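Local coordinates for Cap5O (Staphylococcus aureus, PDB 3OJO), which probably oxidises UDP-N-acetyl-mannosamine with NAD as the electron acceptor, a dehydrogenase step in the making of the Staphylococcus aureus capsular polysaccharide, at residues Thr46-Lys49 with Leu50-Gly53; Asp273-Ile277 with Ile278-Pro282; Asp339-Glu342 with Leu343-Glu347. All coordinates share one frame; numbering follows the deposited sequence.

Contact 1 (Thr46-Lys49 with Leu50-Gly53); sequences TIDK and LQNG
Asn52 N lies between two carbonyls at the end of the helix: it donates to Asp48 O at 3.0 Å and, weakly, to Lys49 O at 3.3 Å. The first of these bonds is already bent, with 135° at the hydrogen, whereas one residue earlier Gln51 N reaches Ile47 O at 2.7 Å in a nearly straight bond of 168°. Leu50 N to Thr46 O continues the same i to i+4 ladder back into the helix. The bent bond at Asn52 comes where the last turn of helix 44-51 ends, closed by a Schellman motif. Gly53, at positive phi, is its C-prime residue; Gly53 N returns to Leu50 O at 2.9 Å, and Gln54 N to Lys49 O. Leu50 O also accepts from the hydroxyl of Tyr66. This helix follows strand 36-40 in the Rossmann-type NAD-binding domain, and Ile47 touches Asp41, an NAD-binding residue. Two pairs of side chains one turn apart line the helix. Thr46 and Leu50 run side by side in the same direction, CG2 of the threonine 4.0 Å from CD1 of the leucine. In Thr46 the methyl CG2, not the hydroxyl, stands anti to the backbone N, and this brings it alongside Leu50. The Ile47 and Gln51 side chains pass at a slant: the CG2 branch of Ile47 lies 3.6 Å from Gln51 NE2, a polar amide laid against a methyl group. With CG of Gln51 beside the backbone N (chi1 -88°) and the chain extended beyond it, the amide is carried across the CG2 methyl of Ile47. On the inner side Ile47, Leu50 and Gln51 all meet Val77 of strand 75-78, while Leu50 also packs on Leu19 and Thr46 on Ser56.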
loop_
_atom_site.group_PDB
_atom_site.type_symbol
_atom_site.label_atom_id
_atom_site.label_comp_id
_atom_site.label_asym_id
_atom_site.label_seq_id
_atom_site.Cartn_x
_atom_site.Cartn_y
_atom_site.Cartn_z
ATOM N N THR B 46 11.770 -24.885 -30.005
ATOM C CA THR B 46 10.728 -25.327 -29.077
ATOM C C THR B 46 9.926 -26.484 -29.700
ATOM O O THR B 46 9.760 -27.521 -29.051
ATOM C CB THR B 46 9.861 -24.102 -28.643
ATOM O OG1 THR B 46 10.644 -23.286 -27.779
ATOM C CG2 THR B 46 8.551 -24.493 -27.940
ATOM N N ILE B 47 9.438 -26.291 -30.950
ATOM C CA ILE B 47 8.661 -27.264 -31.726
ATOM C C ILE B 47 9.462 -28.564 -31.991
ATOM O O ILE B 47 8.914 -29.662 -31.836
ATOM C CB ILE B 47 8.090 -26.621 -33.016
ATOM C CG1 ILE B 47 7.132 -25.431 -32.710
ATOM C CG2 ILE B 47 7.449 -27.671 -33.970
ATOM C CD1 ILE B 47 5.751 -25.766 -31.938
ATOM N N ASP B 48 10.758 -28.433 -32.338
ATOM C CA ASP B 48 11.648 -29.573 -32.578
ATOM C C ASP B 48 11.822 -30.398 -31.317
ATOM O O ASP B 48 11.703 -31.618 -31.373
ATOM C CB ASP B 48 13.017 -29.112 -33.132
ATOM C CG ASP B 48 13.002 -28.540 -34.545
ATOM O OD1 ASP B 48 11.938 -28.630 -35.224
ATOM O OD2 ASP B 48 14.035 -27.974 -34.959
ATOM N N LYS B 49 12.049 -29.728 -30.178
ATOM C CA LYS B 49 12.171 -30.339 -28.851
ATOM C C LYS B 49 10.886 -31.124 -28.538
ATOM O O LYS B 49 10.954 -32.314 -28.213
ATOM C CB LYS B 49 12.436 -29.247 -27.794
ATOM C CG LYS B 49 12.944 -29.781 -26.448
ATOM C CD LYS B 49 14.164 -29.011 -25.951
ATOM C CE LYS B 49 14.421 -29.190 -24.462
ATOM N NZ LYS B 49 14.919 -30.548 -24.109
ATOM N N LEU B 50 9.724 -30.473 -28.723
ATOM C CA LEU B 50 8.407 -31.053 -28.482
ATOM C C LEU B 50 8.105 -32.237 -29.394
ATOM O O LEU B 50 7.743 -33.304 -28.896
ATOM C CB LEU B 50 7.303 -29.980 -28.508
ATOM C CG LEU B 50 7.285 -29.027 -27.309
ATOM C CD1 LEU B 50 6.436 -27.832 -27.582
ATOM C CD2 LEU B 50 6.848 -29.726 -26.048
ATOM N N GLN B 51 8.325 -32.077 -30.711
ATOM C CA GLN B 51 8.145 -33.135 -31.706
ATOM C C GLN B 51 9.076 -34.338 -31.478
ATOM O O GLN B 51 8.702 -35.455 -31.820
ATOM C CB GLN B 51 8.248 -32.583 -33.128
ATOM C CG GLN B 51 6.901 -32.093 -33.635
ATOM C CD GLN B 51 6.935 -31.259 -34.895
ATOM O OE1 GLN B 51 5.880 -30.902 -35.444
ATOM N NE2 GLN B 51 8.133 -30.917 -35.384
ATOM N N ASN B 52 10.226 -34.113 -30.820
ATOM C CA ASN B 52 11.196 -35.143 -30.444
ATOM C C ASN B 52 10.895 -35.744 -29.042
ATOM O O ASN B 52 11.726 -36.449 -28.453
ATOM C CB ASN B 52 12.623 -34.579 -30.534
ATOM C CG ASN B 52 13.726 -35.607 -30.566
ATOM O OD1 ASN B 52 14.651 -35.568 -29.743
ATOM N ND2 ASN B 52 13.651 -36.553 -31.508
ATOM N N GLY B 53 9.692 -35.460 -28.539
ATOM C CA GLY B 53 9.177 -36.007 -27.292
ATOM C C GLY B 53 9.601 -35.362 -25.995
ATOM O O GLY B 53 9.167 -35.804 -24.931
#

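Contact 2 (Asp273-Ile277 with Ile278-Pro282); sequences DPYFI and IAKDP
Lys280 lays the start of its aliphatic chain over one face of the Tyr275 ring, the two side chains running at a slant to each other. CG makes the closest approach, 3.4 Å from Tyr275 CZ, and CD follows at 3.5 Å from Tyr275 OH, so methylene groups and not the ammonium end cover the phenol. Bends at chi2 (-47°) and chi3 fold the lysine chain across the hydroxyl end of the ring. Ala279 CB approaches the same ring obliquely, 3.9 Å from Tyr275 CD1. The next aromatic also takes part: CD2 of Tyr275 stands 3.9 Å above the plane of the Phe276 ring, over its centre, and Asp273 CG lies at its edge, in plane. Ile278 points elsewhere, its CD1 reaching back to Asp273 O at 3.6 Å. The backbone beneath these side chains is a short, weakly bonded helix, 275-280, with a wider pi-type turn. Tyr275 O is gripped by three amides, Ile278 N, Ala279 N and Lys280 N; of these Ala279 N is the closest, at 2.7 Å and in the carbonyl plane, while Ile278 N comes from above that plane. The three donors lie three, four and five residues on, and the last of these spacings is that of a pi-type turn. At the entrance, Asp273 OD2 takes a weak capping bond from Phe276 N, 2.7 Å long but strongly bent. The turn belongs to the central domain and lies at the dimer interface: Asp281 OD2 accepts a hydrogen bond from Asn238 of the second subunit, whose Leu239 packs on Asp273 and Phe276 and whose Ile235 meets Ile277. Within its own chain Ile278 touches the loop residues Asp98, Tyr100 and Ser102, and helix 286-312 follows shortly after the turn.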
loop_
_atom_site.group_PDB
_atom_site.type_symbol
_atom_site.label_atom_id
_atom_site.label_comp_id
_atom_site.label_asym_id
_atom_site.label_seq_id
_atom_site.Cartn_x
_atom_site.Cartn_y
_atom_site.Cartn_z
ATOM N N ASP B 273 -2.375 1.509 -19.116
ATOM C CA ASP B 273 -2.475 1.261 -20.544
ATOM C C ASP B 273 -1.564 2.307 -21.231
ATOM O O ASP B 273 -1.556 3.478 -20.816
ATOM C CB ASP B 273 -3.932 1.281 -21.040
ATOM C CG ASP B 273 -4.545 2.653 -21.191
ATOM O OD1 ASP B 273 -5.153 3.139 -20.215
ATOM O OD2 ASP B 273 -4.421 3.238 -22.286
ATOM N N PRO B 274 -0.721 1.882 -22.208
ATOM C CA PRO B 274 0.215 2.836 -22.846
ATOM C C PRO B 274 -0.401 4.152 -23.336
ATOM O O PRO B 274 0.222 5.208 -23.199
ATOM C CB PRO B 274 0.832 2.015 -23.982
ATOM C CG PRO B 274 0.728 0.593 -23.516
ATOM C CD PRO B 274 -0.579 0.525 -22.782
ATOM N N TYR B 275 -1.642 4.092 -23.842
ATOM C CA TYR B 275 -2.337 5.257 -24.358
ATOM C C TYR B 275 -3.052 6.158 -23.332
ATOM O O TYR B 275 -2.448 7.124 -22.880
ATOM C CB TYR B 275 -3.204 4.904 -25.590
ATOM C CG TYR B 275 -3.854 6.107 -26.233
ATOM C CD1 TYR B 275 -3.095 7.052 -26.920
ATOM C CD2 TYR B 275 -5.223 6.323 -26.126
ATOM C CE1 TYR B 275 -3.683 8.191 -27.470
ATOM C CE2 TYR B 275 -5.820 7.459 -26.665
ATOM C CZ TYR B 275 -5.055 8.372 -27.371
ATOM O OH TYR B 275 -5.648 9.483 -27.919
ATOM N N PHE B 276 -4.331 5.873 -23.011
ATOM C CA PHE B 276 -5.210 6.659 -22.137
ATOM C C PHE B 276 -4.583 7.293 -20.892
ATOM O O PHE B 276 -4.674 8.513 -20.729
ATOM C CB PHE B 276 -6.463 5.862 -21.737
ATOM C CG PHE B 276 -7.394 5.464 -22.857
ATOM C CD1 PHE B 276 -8.417 6.309 -23.266
ATOM C CD2 PHE B 276 -7.295 4.211 -23.451
ATOM C CE1 PHE B 276 -9.292 5.931 -24.287
ATOM C CE2 PHE B 276 -8.176 3.830 -24.467
ATOM C CZ PHE B 276 -9.166 4.695 -24.878
ATOM N N ILE B 277 -3.958 6.476 -20.018
ATOM C CA ILE B 277 -3.393 6.945 -18.741
ATOM C C ILE B 277 -1.873 7.219 -18.682
ATOM O O ILE B 277 -1.279 7.200 -17.592
ATOM C CB ILE B 277 -3.958 6.167 -17.516
ATOM C CG1 ILE B 277 -3.732 4.643 -17.678
ATOM C CG2 ILE B 277 -5.443 6.531 -17.285
ATOM C CD1 ILE B 277 -3.920 3.840 -16.482
ATOM N N ILE B 278 -1.257 7.499 -19.850
ATOM C CA ILE B 278 0.161 7.866 -20.005
ATOM C C ILE B 278 0.233 8.971 -21.067
ATOM O O ILE B 278 0.778 10.043 -20.800
ATOM C CB ILE B 278 1.138 6.680 -20.320
ATOM C CG1 ILE B 278 1.082 5.565 -19.252
ATOM C CG2 ILE B 278 2.587 7.198 -20.493
ATOM C CD1 ILE B 278 1.769 4.288 -19.629
ATOM N N ALA B 279 -0.323 8.697 -22.268
ATOM C CA ALA B 279 -0.361 9.629 -23.392
ATOM C C ALA B 279 -1.473 10.683 -23.259
ATOM O O ALA B 279 -1.291 11.798 -23.750
ATOM C CB ALA B 279 -0.511 8.868 -24.701
ATOM N N LYS B 280 -2.608 10.353 -22.601
ATOM C CA LYS B 280 -3.726 11.300 -22.478
ATOM C C LYS B 280 -4.042 11.887 -21.090
ATOM O O LYS B 280 -4.607 12.984 -21.030
ATOM C CB LYS B 280 -4.994 10.795 -23.200
ATOM C CG LYS B 280 -4.834 10.508 -24.707
ATOM C CD LYS B 280 -4.102 11.593 -25.550
ATOM C CE LYS B 280 -4.877 12.871 -25.796
ATOM N NZ LYS B 280 -4.061 13.865 -26.547
ATOM N N ASP B 281 -3.692 11.170 -19.985
ATOM C CA ASP B 281 -3.913 11.630 -18.596
ATOM C C ASP B 281 -2.809 11.098 -17.613
ATOM O O ASP B 281 -3.108 10.302 -16.709
ATOM C CB ASP B 281 -5.346 11.287 -18.135
ATOM C CG ASP B 281 -5.932 12.214 -17.086
ATOM O OD1 ASP B 281 -5.325 13.281 -16.819
ATOM O OD2 ASP B 281 -7.010 11.892 -16.550
ATOM N N PRO B 282 -1.528 11.531 -17.781
ATOM C CA PRO B 282 -0.446 10.988 -16.933
ATOM C C PRO B 282 -0.405 11.451 -15.479
ATOM O O PRO B 282 0.137 10.735 -14.631
ATOM C CB PRO B 282 0.826 11.397 -17.687
ATOM C CG PRO B 282 0.450 12.653 -18.385
ATOM C CD PRO B 282 -0.988 12.459 -18.800
#

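Contact 3 (Asp339-Glu342 with Leu343-Glu347); sequences DIYE and LLNQE
Leu344 N donates to Ile340 O at 2.8 Å, nearly along the C=O axis, and the neighbouring amides repeat the i to i+4 pattern: Leu343 N on Asp339 O, Asn345 N on Tyr341 O and Gln346 N on Glu342 O. Glu347 N adds a bond to Leu343 O at 3.0 Å before the chain leaves helical geometry. Thus the four carbonyls from Asp339 to Glu342 each receive an amide of the following turn. On the flank of the helix Ile340 and Leu344 lie side by side, CG2 of the isoleucine 4.1 Å from CD1 of the leucine. Tyr341 and Asn345 also point the same way, both with CG anti to the backbone N (chi1 164° and -163°) and with ring and amide planes 60° apart; Tyr341 OH and Asn345 ND2 stay 3.8 Å apart. Helix 336-346 is the crossover of a beta-alpha-beta unit between strands 317-321 and 351-355. Leu344 meets Val318, Val320 and Val352, and Ile340 faces Val302 and Val303 of helix 286-312. Between the two segments the hydrogen bonds are all backbone amide to carbonyl, while Glu347 has a long, weak ion pair with Lys307; the side chains of the turn join the sheet and helix 286-312 chiefly by apolar packing.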
loop_
_atom_site.group_PDB
_atom_site.type_symbol
_atom_site.label_atom_id
_atom_site.label_comp_id
_atom_site.label_asym_id
_atom_site.label_seq_id
_atom_site.Cartn_x
_atom_site.Cartn_y
_atom_site.Cartn_z
ATOM N N ASP B 339 20.701 -6.040 -13.175
ATOM C CA ASP B 339 20.941 -4.612 -13.396
ATOM C C ASP B 339 22.093 -4.082 -12.556
ATOM O O ASP B 339 22.933 -3.341 -13.071
ATOM C CB ASP B 339 19.661 -3.818 -13.166
ATOM C CG ASP B 339 18.682 -3.963 -14.314
ATOM O OD1 ASP B 339 17.660 -3.231 -14.322
ATOM O OD2 ASP B 339 18.949 -4.786 -15.223
ATOM N N ILE B 340 22.197 -4.576 -11.302
ATOM C CA ILE B 340 23.259 -4.229 -10.351
ATOM C C ILE B 340 24.583 -4.800 -10.841
ATOM O O ILE B 340 25.567 -4.064 -10.902
ATOM C CB ILE B 340 22.908 -4.635 -8.878
ATOM C CG1 ILE B 340 21.697 -3.817 -8.361
ATOM C CG2 ILE B 340 24.099 -4.437 -7.940
ATOM C CD1 ILE B 340 20.864 -4.435 -7.298
ATOM N N TYR B 341 24.596 -6.102 -11.205
ATOM C CA TYR B 341 25.774 -6.834 -11.697
ATOM C C TYR B 341 26.416 -6.118 -12.884
ATOM O O TYR B 341 27.609 -5.882 -12.881
ATOM C CB TYR B 341 25.393 -8.289 -12.059
ATOM C CG TYR B 341 26.409 -9.019 -12.916
ATOM C CD1 TYR B 341 27.570 -9.548 -12.356
ATOM C CD2 TYR B 341 26.228 -9.146 -14.295
ATOM C CE1 TYR B 341 28.525 -10.190 -13.146
ATOM C CE2 TYR B 341 27.176 -9.784 -15.093
ATOM C CZ TYR B 341 28.316 -10.314 -14.513
ATOM O OH TYR B 341 29.236 -10.950 -15.296
ATOM N N GLU B 342 25.604 -5.769 -13.863
ATOM C CA GLU B 342 25.953 -5.071 -15.084
ATOM C C GLU B 342 26.517 -3.652 -14.782
ATOM O O GLU B 342 27.456 -3.224 -15.454
ATOM C CB GLU B 342 24.685 -5.032 -15.959
ATOM C CG GLU B 342 24.741 -4.247 -17.257
ATOM C CD GLU B 342 23.401 -4.057 -17.956
ATOM O OE1 GLU B 342 22.357 -4.484 -17.402
ATOM O OE2 GLU B 342 23.403 -3.484 -19.072
ATOM N N LEU B 343 25.934 -2.936 -13.788
ATOM C CA LEU B 343 26.356 -1.597 -13.347
ATOM C C LEU B 343 27.682 -1.711 -12.639
ATOM O O LEU B 343 28.560 -0.868 -12.836
ATOM C CB LEU B 343 25.331 -0.952 -12.377
ATOM C CG LEU B 343 24.090 -0.296 -12.984
ATOM C CD1 LEU B 343 23.059 -0.010 -11.905
ATOM C CD2 LEU B 343 24.441 0.962 -13.763
ATOM N N LEU B 344 27.818 -2.743 -11.810
ATOM C CA LEU B 344 29.049 -3.012 -11.087
ATOM C C LEU B 344 30.160 -3.409 -12.077
ATOM O O LEU B 344 31.307 -2.978 -11.916
ATOM C CB LEU B 344 28.836 -4.103 -10.022
ATOM C CG LEU B 344 28.130 -3.727 -8.725
ATOM C CD1 LEU B 344 28.181 -4.873 -7.760
ATOM C CD2 LEU B 344 28.728 -2.482 -8.077
ATOM N N ASN B 345 29.812 -4.217 -13.107
ATOM C CA ASN B 345 30.738 -4.654 -14.153
ATOM C C ASN B 345 31.236 -3.442 -14.942
ATOM O O ASN B 345 32.444 -3.325 -15.158
ATOM C CB ASN B 345 30.085 -5.678 -15.088
ATOM C CG ASN B 345 31.074 -6.453 -15.924
ATOM O OD1 ASN B 345 31.679 -5.933 -16.869
ATOM N ND2 ASN B 345 31.264 -7.714 -15.587
ATOM N N GLN B 346 30.314 -2.534 -15.336
ATOM C CA GLN B 346 30.619 -1.297 -16.053
ATOM C C GLN B 346 31.546 -0.405 -15.216
ATOM O O GLN B 346 32.524 0.135 -15.744
ATOM C CB GLN B 346 29.323 -0.555 -16.398
ATOM C CG GLN B 346 29.570 0.795 -17.035
ATOM C CD GLN B 346 28.617 1.130 -18.148
ATOM O OE1 GLN B 346 27.395 1.091 -17.986
ATOM N NE2 GLN B 346 29.180 1.513 -19.282
ATOM N N GLU B 347 31.277 -0.328 -13.892
ATOM C CA GLU B 347 32.016 0.474 -12.928
ATOM C C GLU B 347 33.498 0.107 -12.804
ATOM O O GLU B 347 33.829 -1.023 -12.426
ATOM C CB GLU B 347 31.328 0.446 -11.547
ATOM C CG GLU B 347 31.609 1.670 -10.688
ATOM C CD GLU B 347 30.910 2.947 -11.122
ATOM O OE1 GLU B 347 31.605 3.878 -11.594
ATOM O OE2 GLU B 347 29.667 3.017 -10.987
#

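Overall arrangement
The three contacts come in series along the chain, one in each family region: contact 1 in the NAD-binding domain, contact 2 in the central domain and contact 3 in the UDP-binding domain. None touches another; their centres lie about 41 Å (1 and 2), 37 Å (1 and 3) and 32 Å (2 and 3) apart. Contacts 1 and 3 are ends of helices that pack on two separate sheets, the eight-stranded mixed sheet and the five-stranded parallel one. Contact 2 belongs to neither sheet and meets the second subunit. Helix 286-312 follows contact 2 and packs against contact 3, so it probably connects the central region with the UDP-binding domain.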